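Local coordinates for N-acetylglucosamine 2-epimerase (Xylella fastidiosa, PDB 3GT5), which probably isomerises or epimerises a sugar, as do known members of the N-acylglucosamine 2-epimerase family, at residues L216-Y221 and R241-Q246; V272-F277 and E329-W334; A287-L292 and C303-Y308. All coordinates share one frame; numbering follows the deposited sequence.

Contact 1: L216-Y221 and R241-Q246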
loop_
_atom_site.group_PDB
_atom_site.type_symbol
_atom_site.label_atom_id
_atom_site.label_comp_id
_atom_site.label_asym_id
_atom_site.label_seq_id
_atom_site.Cartn_x
_atom_site.Cartn_y
_atom_site.Cartn_z
ATOM N N LEU A 216 3.804 13.526 13.935
ATOM C CA LEU A 216 3.182 12.428 13.191
ATOM C C LEU A 216 2.631 12.973 11.889
ATOM O O LEU A 216 2.464 14.183 11.747
ATOM C CB LEU A 216 2.068 11.759 13.993
ATOM C CG LEU A 216 2.489 10.998 15.253
ATOM C CD1 LEU A 216 1.222 10.376 15.864
ATOM C CD2 LEU A 216 3.519 9.912 14.960
ATOM N N VAL A 217 2.376 12.093 10.925
ATOM C CA VAL A 217 1.900 12.484 9.612
ATOM C C VAL A 217 0.364 12.478 9.574
ATOM O O VAL A 217 -0.274 11.429 9.658
ATOM C CB VAL A 217 2.466 11.563 8.496
ATOM C CG1 VAL A 217 1.946 11.957 7.115
ATOM C CG2 VAL A 217 4.023 11.526 8.546
ATOM N N TRP A 218 -0.215 13.658 9.461
ATOM C CA TRP A 218 -1.647 13.830 9.248
ATOM C C TRP A 218 -1.972 13.601 7.770
ATOM O O TRP A 218 -1.092 13.770 6.904
ATOM C CB TRP A 218 -2.032 15.257 9.688
ATOM C CG TRP A 218 -3.480 15.549 9.669
ATOM C CD1 TRP A 218 -4.143 16.304 8.743
ATOM C CD2 TRP A 218 -4.475 15.128 10.627
ATOM N NE1 TRP A 218 -5.479 16.361 9.046
ATOM C CE2 TRP A 218 -5.715 15.660 10.193
ATOM C CE3 TRP A 218 -4.438 14.355 11.809
ATOM C CZ2 TRP A 218 -6.919 15.428 10.878
ATOM C CZ3 TRP A 218 -5.631 14.137 12.509
ATOM C CH2 TRP A 218 -6.847 14.682 12.048
ATOM N N GLU A 219 -3.196 13.193 7.448
ATOM C CA GLU A 219 -3.539 12.796 6.090
ATOM C C GLU A 219 -3.841 13.942 5.148
ATOM O O GLU A 219 -3.503 13.874 3.961
ATOM C CB GLU A 219 -4.756 11.887 6.067
ATOM C CG GLU A 219 -4.592 10.569 6.792
ATOM C CD GLU A 219 -3.601 9.635 6.144
ATOM O OE1 GLU A 219 -3.561 9.525 4.894
ATOM O OE2 GLU A 219 -2.807 9.012 6.899
ATOM N N HIS A 220 -4.511 14.979 5.659
ATOM C CA HIS A 220 -5.202 15.967 4.809
ATOM C C HIS A 220 -4.689 17.390 4.957
ATOM O O HIS A 220 -4.428 17.843 6.042
ATOM C CB HIS A 220 -6.674 15.983 5.165
ATOM C CG HIS A 220 -7.266 14.629 5.240
ATOM N ND1 HIS A 220 -7.191 13.742 4.187
ATOM C CD2 HIS A 220 -7.904 13.982 6.243
ATOM C CE1 HIS A 220 -7.813 12.621 4.520
ATOM N NE2 HIS A 220 -8.244 12.737 5.763
ATOM N N TYR A 221 -4.516 18.065 3.830
ATOM C CA TYR A 221 -3.953 19.392 3.810
ATOM C C TYR A 221 -4.684 20.309 2.808
ATOM O O TYR A 221 -5.408 19.876 1.929
ATOM C CB TYR A 221 -2.452 19.358 3.450
ATOM C CG TYR A 221 -1.647 18.449 4.324
ATOM C CD1 TYR A 221 -0.951 18.922 5.441
ATOM C CD2 TYR A 221 -1.606 17.079 4.047
ATOM C CE1 TYR A 221 -0.211 18.036 6.269
ATOM C CE2 TYR A 221 -0.884 16.202 4.863
ATOM C CZ TYR A 221 -0.193 16.690 5.969
ATOM O OH TYR A 221 0.526 15.831 6.798
ATOM N N ARG A 241 -9.453 8.246 2.319
ATOM C CA ARG A 241 -9.263 9.533 2.999
ATOM C C ARG A 241 -10.041 9.536 4.328
ATOM O O ARG A 241 -10.922 10.368 4.544
ATOM C CB ARG A 241 -9.750 10.699 2.120
ATOM C CG ARG A 241 -8.896 10.917 0.861
ATOM C CD ARG A 241 -9.376 12.138 0.106
ATOM N NE ARG A 241 -8.795 12.183 -1.236
ATOM C CZ ARG A 241 -9.085 13.099 -2.159
ATOM N NH1 ARG A 241 -9.940 14.106 -1.922
ATOM N NH2 ARG A 241 -8.474 13.024 -3.341
ATOM N N PRO A 242 -9.662 8.616 5.243
ATOM C CA PRO A 242 -10.334 8.528 6.535
ATOM C C PRO A 242 -9.969 9.717 7.416
ATOM O O PRO A 242 -8.982 10.397 7.157
ATOM C CB PRO A 242 -9.765 7.224 7.126
ATOM C CG PRO A 242 -8.436 7.083 6.545
ATOM C CD PRO A 242 -8.542 7.670 5.138
ATOM N N TRP A 243 -10.735 9.969 8.461
ATOM C CA TRP A 243 -10.366 11.039 9.390
ATOM C C TRP A 243 -9.510 10.505 10.542
ATOM O O TRP A 243 -9.797 9.432 11.088
ATOM C CB TRP A 243 -11.609 11.731 9.979
ATOM C CG TRP A 243 -11.208 12.949 10.818
ATOM C CD1 TRP A 243 -11.021 14.228 10.355
ATOM C CD2 TRP A 243 -10.956 13.005 12.233
ATOM N NE1 TRP A 243 -10.620 15.055 11.375
ATOM C CE2 TRP A 243 -10.587 14.339 12.541
ATOM C CE3 TRP A 243 -10.974 12.049 13.273
ATOM C CZ2 TRP A 243 -10.282 14.750 13.841
ATOM C CZ3 TRP A 243 -10.661 12.460 14.572
ATOM C CH2 TRP A 243 -10.297 13.782 14.844
ATOM N N GLY A 244 -8.513 11.281 10.966
ATOM C CA GLY A 244 -7.721 10.981 12.174
ATOM C C GLY A 244 -6.308 10.568 11.800
ATOM O O GLY A 244 -6.038 10.317 10.602
ATOM N N PHE A 245 -5.403 10.507 12.789
ATOM C CA PHE A 245 -4.094 9.928 12.555
ATOM C C PHE A 245 -4.253 8.455 12.324
ATOM O O PHE A 245 -4.981 7.782 13.054
ATOM C CB PHE A 245 -3.145 10.149 13.738
ATOM C CG PHE A 245 -2.618 11.539 13.843
ATOM C CD1 PHE A 245 -1.647 11.982 12.961
ATOM C CD2 PHE A 245 -3.039 12.391 14.858
ATOM C CE1 PHE A 245 -1.113 13.222 13.062
ATOM C CE2 PHE A 245 -2.498 13.687 14.968
ATOM C CZ PHE A 245 -1.547 14.099 14.062
ATOM N N GLN A 246 -3.566 7.954 11.297
ATOM C CA GLN A 246 -3.608 6.549 10.917
ATOM C C GLN A 246 -2.295 5.919 11.375
ATOM O O GLN A 246 -1.269 6.139 10.737
ATOM C CB GLN A 246 -3.706 6.464 9.392
ATOM C CG GLN A 246 -5.070 6.855 8.850
ATOM C CD GLN A 246 -5.928 5.631 8.740
ATOM O OE1 GLN A 246 -5.511 4.653 8.098
ATOM N NE2 GLN A 246 -7.126 5.644 9.366
HETATM O O HOH W 1 -2.374 9.760 9.477
HETATM O O HOH W 2 -5.506 12.637 9.215
#
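Trp218 drives its indole between Phe245 and Trp243. Its CB lies 4.0 Å from Phe245 CE1, and chi1 of -174° sets CG anti to the backbone N, beside the carbonyl carbon. Further out, Trp218 CE3 sits over the centre of the Phe245 ring, 3.7 Å from Phe245 CZ, as the edge of an edge-to-face pair whose planes stand 82° apart. Trp218 CZ3 approaches the backbone at Phe245 N (3.6 Å) and Gly244 C. The far rim points a second edge at the face of Trp243, Trp218 CH2 lying 3.8 Å from Trp243 CE2. On the five-membered ring, NE1 bonds outside the contact to Asp228 O. Leu216 CB touches Phe245 CE1 at 3.6 Å, with CD1 over the face opposite Trp218. Glycine suits position 244 because its backbone angles would jam a CB against the preceding carbonyl.

Beside this aromatic cluster, His220 NE2 donates to Pro242 O (2.8 Å), lying above the carbonyl plane, while ND1 pairs with Tyr169 OH. One water links Val217 O and Glu219 OE2, which also bonds His249 ND1, to Gln246 N; another, over the Trp218 ring centre, joins Glu219 N to Gly244 O. A loop running into strand 220-221 is thus joined to one before helix 247-263, in an (alpha/alpha)6-barrel family. The waters satisfy backbone groups lacking direct bonds across the contact, and bonds at both nitrogens would fix the His220 ring.

Contact 2: V272-F277 and E329-W334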
loop_
_atom_site.group_PDB
_atom_site.type_symbol
_atom_site.label_atom_id
_atom_site.label_comp_id
_atom_site.label_asym_id
_atom_site.label_seq_id
_atom_site.Cartn_x
_atom_site.Cartn_y
_atom_site.Cartn_z
ATOM N N VAL A 272 13.989 9.210 12.324
ATOM C CA VAL A 272 12.606 9.598 11.978
ATOM C C VAL A 272 11.684 8.373 11.961
ATOM O O VAL A 272 10.584 8.407 12.536
ATOM C CB VAL A 272 12.533 10.404 10.676
ATOM C CG1 VAL A 272 11.086 10.584 10.199
ATOM C CG2 VAL A 272 13.193 11.766 10.827
ATOM N N ALA A 273 12.148 7.283 11.334
ATOM C CA ALA A 273 11.419 5.993 11.323
ATOM C C ALA A 273 11.070 5.527 12.743
ATOM O O ALA A 273 9.933 5.138 12.998
ATOM C CB ALA A 273 12.257 4.895 10.613
ATOM N N ARG A 274 12.060 5.562 13.638
ATOM C CA ARG A 274 11.846 5.123 15.048
ATOM C C ARG A 274 10.810 6.019 15.745
ATOM O O ARG A 274 9.931 5.525 16.456
ATOM C CB ARG A 274 13.175 5.110 15.826
ATOM C CG ARG A 274 14.173 4.098 15.289
ATOM C CD ARG A 274 15.373 3.937 16.206
ATOM N NE ARG A 274 14.936 3.378 17.486
ATOM C CZ ARG A 274 15.731 2.766 18.369
ATOM N NH1 ARG A 274 17.027 2.630 18.122
ATOM N NH2 ARG A 274 15.209 2.305 19.507
ATOM N N SER A 275 10.874 7.326 15.511
ATOM C CA SER A 275 9.921 8.271 16.136
ATOM C C SER A 275 8.486 7.982 15.669
ATOM O O SER A 275 7.533 8.014 16.470
ATOM C CB SER A 275 10.308 9.749 15.884
ATOM O OG SER A 275 9.988 10.202 14.544
ATOM N N LEU A 276 8.322 7.703 14.371
ATOM C CA LEU A 276 6.997 7.444 13.833
ATOM C C LEU A 276 6.417 6.128 14.378
ATOM O O LEU A 276 5.233 6.048 14.798
ATOM C CB LEU A 276 7.040 7.363 12.302
ATOM C CG LEU A 276 7.338 8.721 11.623
ATOM C CD1 LEU A 276 7.502 8.591 10.084
ATOM C CD2 LEU A 276 6.248 9.791 11.955
ATOM N N PHE A 277 7.250 5.097 14.331
ATOM C CA PHE A 277 6.802 3.761 14.729
ATOM C C PHE A 277 6.469 3.749 16.251
ATOM O O PHE A 277 5.385 3.289 16.637
ATOM C CB PHE A 277 7.848 2.720 14.405
ATOM C CG PHE A 277 7.463 1.316 14.832
ATOM C CD1 PHE A 277 6.954 0.434 13.913
ATOM C CD2 PHE A 277 7.601 0.895 16.144
ATOM C CE1 PHE A 277 6.573 -0.852 14.252
ATOM C CE2 PHE A 277 7.222 -0.413 16.503
ATOM C CZ PHE A 277 6.714 -1.275 15.552
ATOM N N GLU A 329 16.017 -5.335 20.279
ATOM C CA GLU A 329 15.199 -6.541 20.340
ATOM C C GLU A 329 13.736 -6.223 20.650
ATOM O O GLU A 329 12.852 -7.050 20.383
ATOM C CB GLU A 329 15.782 -7.510 21.397
ATOM C CG GLU A 329 15.069 -8.871 21.536
ATOM C CD GLU A 329 15.175 -9.768 20.305
ATOM O OE1 GLU A 329 14.393 -10.751 20.231
ATOM O OE2 GLU A 329 16.045 -9.514 19.424
ATOM N N ARG A 330 13.465 -5.035 21.196
ATOM C CA ARG A 330 12.092 -4.640 21.450
ATOM C C ARG A 330 11.315 -4.595 20.118
ATOM O O ARG A 330 10.107 -4.834 20.106
ATOM C CB ARG A 330 12.007 -3.290 22.192
ATOM C CG ARG A 330 12.454 -3.384 23.694
ATOM C CD ARG A 330 12.606 -2.012 24.405
ATOM N NE ARG A 330 13.484 -1.079 23.689
ATOM C CZ ARG A 330 13.610 0.228 23.978
ATOM N NH1 ARG A 330 12.931 0.790 24.983
ATOM N NH2 ARG A 330 14.436 0.988 23.259
ATOM N N TYR A 331 12.006 -4.294 19.007
ATOM C CA TYR A 331 11.350 -4.321 17.684
ATOM C C TYR A 331 10.986 -5.742 17.230
ATOM O O TYR A 331 9.960 -5.934 16.600
ATOM C CB TYR A 331 12.148 -3.571 16.618
ATOM C CG TYR A 331 12.179 -2.082 16.838
ATOM C CD1 TYR A 331 11.010 -1.337 16.902
ATOM C CD2 TYR A 331 13.405 -1.407 16.986
ATOM C CE1 TYR A 331 11.048 0.032 17.124
ATOM C CE2 TYR A 331 13.448 -0.017 17.210
ATOM C CZ TYR A 331 12.276 0.687 17.281
ATOM O OH TYR A 331 12.310 2.049 17.502
ATOM N N TRP A 332 11.787 -6.746 17.560
ATOM C CA TRP A 332 11.382 -8.116 17.268
ATOM C C TRP A 332 10.223 -8.568 18.154
ATOM O O TRP A 332 9.387 -9.355 17.705
ATOM C CB TRP A 332 12.553 -9.103 17.375
ATOM C CG TRP A 332 13.492 -9.115 16.176
ATOM C CD1 TRP A 332 14.851 -8.917 16.197
ATOM C CD2 TRP A 332 13.158 -9.423 14.817
ATOM N NE1 TRP A 332 15.366 -9.046 14.940
ATOM C CE2 TRP A 332 14.355 -9.371 14.070
ATOM C CE3 TRP A 332 11.962 -9.725 14.154
ATOM C CZ2 TRP A 332 14.383 -9.550 12.689
ATOM C CZ3 TRP A 332 11.997 -9.967 12.779
ATOM C CH2 TRP A 332 13.204 -9.862 12.063
ATOM N N GLN A 333 10.187 -8.101 19.409
ATOM C CA GLN A 333 9.041 -8.356 20.275
ATOM C C GLN A 333 7.768 -7.760 19.674
ATOM O O GLN A 333 6.701 -8.395 19.722
ATOM C CB GLN A 333 9.302 -7.889 21.707
ATOM C CG GLN A 333 10.313 -8.820 22.347
ATOM C CD GLN A 333 11.030 -8.248 23.527
ATOM O OE1 GLN A 333 10.754 -7.136 23.993
ATOM N NE2 GLN A 333 11.996 -9.019 24.027
ATOM N N TRP A 334 7.873 -6.573 19.079
ATOM C CA TRP A 334 6.694 -6.000 18.390
ATOM C C TRP A 334 6.257 -6.863 17.216
ATOM O O TRP A 334 5.088 -7.147 17.039
ATOM C CB TRP A 334 6.932 -4.565 17.935
ATOM C CG TRP A 334 6.562 -3.586 19.011
ATOM C CD1 TRP A 334 7.404 -2.814 19.741
ATOM C CD2 TRP A 334 5.239 -3.281 19.465
ATOM N NE1 TRP A 334 6.695 -2.056 20.631
ATOM C CE2 TRP A 334 5.361 -2.299 20.467
ATOM C CE3 TRP A 334 3.964 -3.714 19.096
ATOM C CZ2 TRP A 334 4.258 -1.772 21.132
ATOM C CZ3 TRP A 334 2.876 -3.198 19.749
ATOM C CH2 TRP A 334 3.033 -2.230 20.767
HETATM O O HOH W 3 13.231 3.814 20.104
#
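Phe277 and Tyr331 meet edge to face, the edge of the tyrosine turned toward the face of the phenylalanine in an offset pair with planes 79° apart; Phe277 CD2 and Tyr331 CE1 come within 3.7 Å. Phe277 in turn offers its own edge to Trp334, Phe277 CE2 lying over the indole face toward the rim, 4.0 Å from Trp334 CD1. Its chi1 of 178° puts CG anti to the backbone N, beside the carbonyl carbon. Large rings suit these places because the segment axes approach no closer than 13.3 Å.

Arg274 crosses the tyrosine tip at about a right angle. Arg274 NE donates to Tyr331 OH (2.9 Å) along a bent path, with CE2 of the ring lying over one guanidinium face. A water accepts from Arg274 NH2 and gives a longer bond to Tyr331 OH. In the second shell, Asp278 OD1 bonds Tyr331 OH. Arg274 NH2 and Arg330 NH2 are 4.1 Å apart, a repulsion probably eased by the salt bridge of Asp328 with Arg330.

Farther out, the cluster bridges helices 269-284 and 329-346, with Leu322 and Ala323 of helix 309-326 and Thr251 of helix 247-263 packing on it, within the all-helical barrel of the family.

Contact 3: A287-L292 and C303-Y308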
loop_
_atom_site.group_PDB
_atom_site.type_symbol
_atom_site.label_atom_id
_atom_site.label_comp_id
_atom_site.label_asym_id
_atom_site.label_seq_id
_atom_site.Cartn_x
_atom_site.Cartn_y
_atom_site.Cartn_z
ATOM N N ALA A 287 -3.932 -3.113 24.377
ATOM C CA ALA A 287 -3.231 -4.008 25.303
ATOM C C ALA A 287 -4.201 -5.040 25.880
ATOM O O ALA A 287 -3.764 -6.090 26.319
ATOM C CB ALA A 287 -2.512 -3.229 26.423
ATOM N N VAL A 288 -5.502 -4.765 25.822
ATOM C CA VAL A 288 -6.516 -5.676 26.358
ATOM C C VAL A 288 -6.911 -6.781 25.355
ATOM O O VAL A 288 -6.778 -7.963 25.662
ATOM C CB VAL A 288 -7.770 -4.901 26.832
ATOM C CG1 VAL A 288 -8.862 -5.870 27.367
ATOM C CG2 VAL A 288 -7.391 -3.880 27.889
ATOM N N ARG A 289 -7.365 -6.383 24.169
ATOM C CA ARG A 289 -7.903 -7.302 23.152
ATOM C C ARG A 289 -6.898 -7.667 22.035
ATOM O O ARG A 289 -7.149 -8.579 21.252
ATOM C CB ARG A 289 -9.181 -6.697 22.581
ATOM C CG ARG A 289 -10.214 -6.360 23.679
ATOM C CD ARG A 289 -11.423 -5.502 23.209
ATOM N NE ARG A 289 -11.019 -4.177 22.720
ATOM C CZ ARG A 289 -11.836 -3.283 22.158
ATOM N NH1 ARG A 289 -13.145 -3.527 22.043
ATOM N NH2 ARG A 289 -11.353 -2.124 21.718
ATOM N N GLY A 290 -5.753 -6.986 21.995
ATOM C CA GLY A 290 -4.747 -7.208 20.932
ATOM C C GLY A 290 -5.036 -6.376 19.694
ATOM O O GLY A 290 -6.185 -6.026 19.408
ATOM N N GLY A 291 -3.968 -6.044 18.952
ATOM C CA GLY A 291 -4.124 -5.466 17.603
ATOM C C GLY A 291 -3.989 -3.949 17.642
ATOM O O GLY A 291 -4.257 -3.329 18.651
ATOM N N LEU A 292 -3.581 -3.366 16.519
ATOM C CA LEU A 292 -3.502 -1.919 16.405
ATOM C C LEU A 292 -4.843 -1.365 15.908
ATOM O O LEU A 292 -5.382 -1.794 14.860
ATOM C CB LEU A 292 -2.398 -1.532 15.421
ATOM C CG LEU A 292 -0.973 -1.881 15.792
ATOM C CD1 LEU A 292 -0.081 -1.644 14.561
ATOM C CD2 LEU A 292 -0.523 -1.039 16.955
ATOM N N CYS A 303 -10.241 7.112 17.822
ATOM C CA CYS A 303 -11.471 7.540 17.177
ATOM C C CYS A 303 -12.089 6.440 16.321
ATOM O O CYS A 303 -13.246 6.543 15.918
ATOM C CB CYS A 303 -11.248 8.815 16.358
ATOM S SG CYS A 303 -9.935 8.662 15.128
ATOM N N ASP A 304 -11.323 5.375 16.051
ATOM C CA ASP A 304 -11.833 4.218 15.352
ATOM C C ASP A 304 -11.037 3.026 15.881
ATOM O O ASP A 304 -9.819 2.912 15.666
ATOM C CB ASP A 304 -11.735 4.427 13.808
ATOM C CG ASP A 304 -12.429 3.346 13.007
ATOM O OD1 ASP A 304 -12.652 2.238 13.542
ATOM O OD2 ASP A 304 -12.752 3.598 11.815
ATOM N N ASP A 305 -11.731 2.161 16.619
ATOM C CA ASP A 305 -11.084 1.018 17.202
ATOM C C ASP A 305 -11.196 -0.263 16.373
ATOM O O ASP A 305 -10.759 -1.284 16.875
ATOM C CB ASP A 305 -11.536 0.771 18.637
ATOM C CG ASP A 305 -12.958 0.309 18.751
ATOM O OD1 ASP A 305 -13.770 0.514 17.833
ATOM O OD2 ASP A 305 -13.263 -0.285 19.814
ATOM N N ASP A 306 -11.753 -0.196 15.154
ATOM C CA ASP A 306 -11.709 -1.328 14.222
ATOM C C ASP A 306 -10.231 -1.733 13.976
ATOM O O ASP A 306 -9.308 -0.892 14.021
ATOM C CB ASP A 306 -12.415 -1.016 12.896
ATOM C CG ASP A 306 -13.953 -0.958 13.009
ATOM O OD1 ASP A 306 -14.515 -1.475 14.004
ATOM O OD2 ASP A 306 -14.553 -0.357 12.120
ATOM N N LYS A 307 -10.033 -3.018 13.695
ATOM C CA LYS A 307 -8.733 -3.593 13.484
ATOM C C LYS A 307 -8.671 -4.026 12.012
ATOM O O LYS A 307 -9.378 -4.947 11.588
ATOM C CB LYS A 307 -8.528 -4.821 14.391
ATOM C CG LYS A 307 -8.847 -4.607 15.877
ATOM C CD LYS A 307 -7.977 -3.625 16.576
ATOM C CE LYS A 307 -8.557 -3.301 18.013
ATOM N NZ LYS A 307 -8.668 -4.489 18.924
ATOM N N TYR A 308 -7.814 -3.362 11.235
ATOM C CA TYR A 308 -7.733 -3.564 9.818
ATOM C C TYR A 308 -6.495 -4.407 9.498
ATOM O O TYR A 308 -5.417 -4.237 10.052
ATOM C CB TYR A 308 -7.588 -2.236 9.097
ATOM C CG TYR A 308 -8.881 -1.475 8.883
ATOM C CD1 TYR A 308 -9.382 -1.284 7.624
ATOM C CD2 TYR A 308 -9.566 -0.892 9.960
ATOM C CE1 TYR A 308 -10.555 -0.556 7.421
ATOM C CE2 TYR A 308 -10.735 -0.168 9.762
ATOM C CZ TYR A 308 -11.203 0.018 8.500
ATOM O OH TYR A 308 -12.368 0.731 8.297
HETATM O O HOH W 4 -6.748 -0.971 12.580
#
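Lys307 packs its aliphatic chain against the glycine-rich turn and ends on Gly290 O, which Lys307 NZ meets at 3.0 Å and nearly along the C=O axis (165°). A bend at chi2 (-64°) brings Lys307 CD to 3.6 Å from Leu292 O, and one at chi4 turns NZ to Gly290 O. Gly291 suits this tight spot, since without a CB it leaves room for Lys307 CD, and its backbone angles would jam a CB against the preceding carbonyl O. Lysine fits because one ammonium can serve several acceptors: NZ also bonds Gly360 O and forms a salt bridge with Asp286. A water bridges the backbones, donating to Leu292 O and Asp306 O and accepting from Tyr308 N.

The second segment belongs to strand 302-308, the middle strand of a small antiparallel sheet. Cys303 and Asp304 both face Gly295 in a classic beta bulge, and Asp304 OD1 then accepts from Asp306 N, an Asx turn just ahead of Lys307.

Toward the partly exposed side the grip is looser. Arg289 reaches across at about a right angle, and Arg289 NH2 meets Asp305 OD2 at 3.3 Å, a long salt bridge made on the anti side of the carboxylate. Arginine suits this edge of the contact by dividing its N-H groups among acids: NE turns to Asp286, NH1 to Asp361.

In the fold
Following the chain from the N terminus, contact 1 comes first, closing a loop of 19 residues that holds neither helix nor strand, just before helix 247-263 begins. Contact 2 opens later, on helix 269-284, and closes at helix 329-346, spanning strands 295-296 and 302-308 and helix 309-326. Contact 3 falls within that span. None cross. In space they are neighbours: Leu216 of contact 1 packs on Leu276 of contact 2, and Trp243 touches Cys303 of contact 3, whereas contacts 2 and 3 do not touch. Contact 1 joins a loop and strand end to a loop, contact 2 two helices, and contact 3 a loop to a strand, in what is, for this family, an (alpha/alpha)6 barrel.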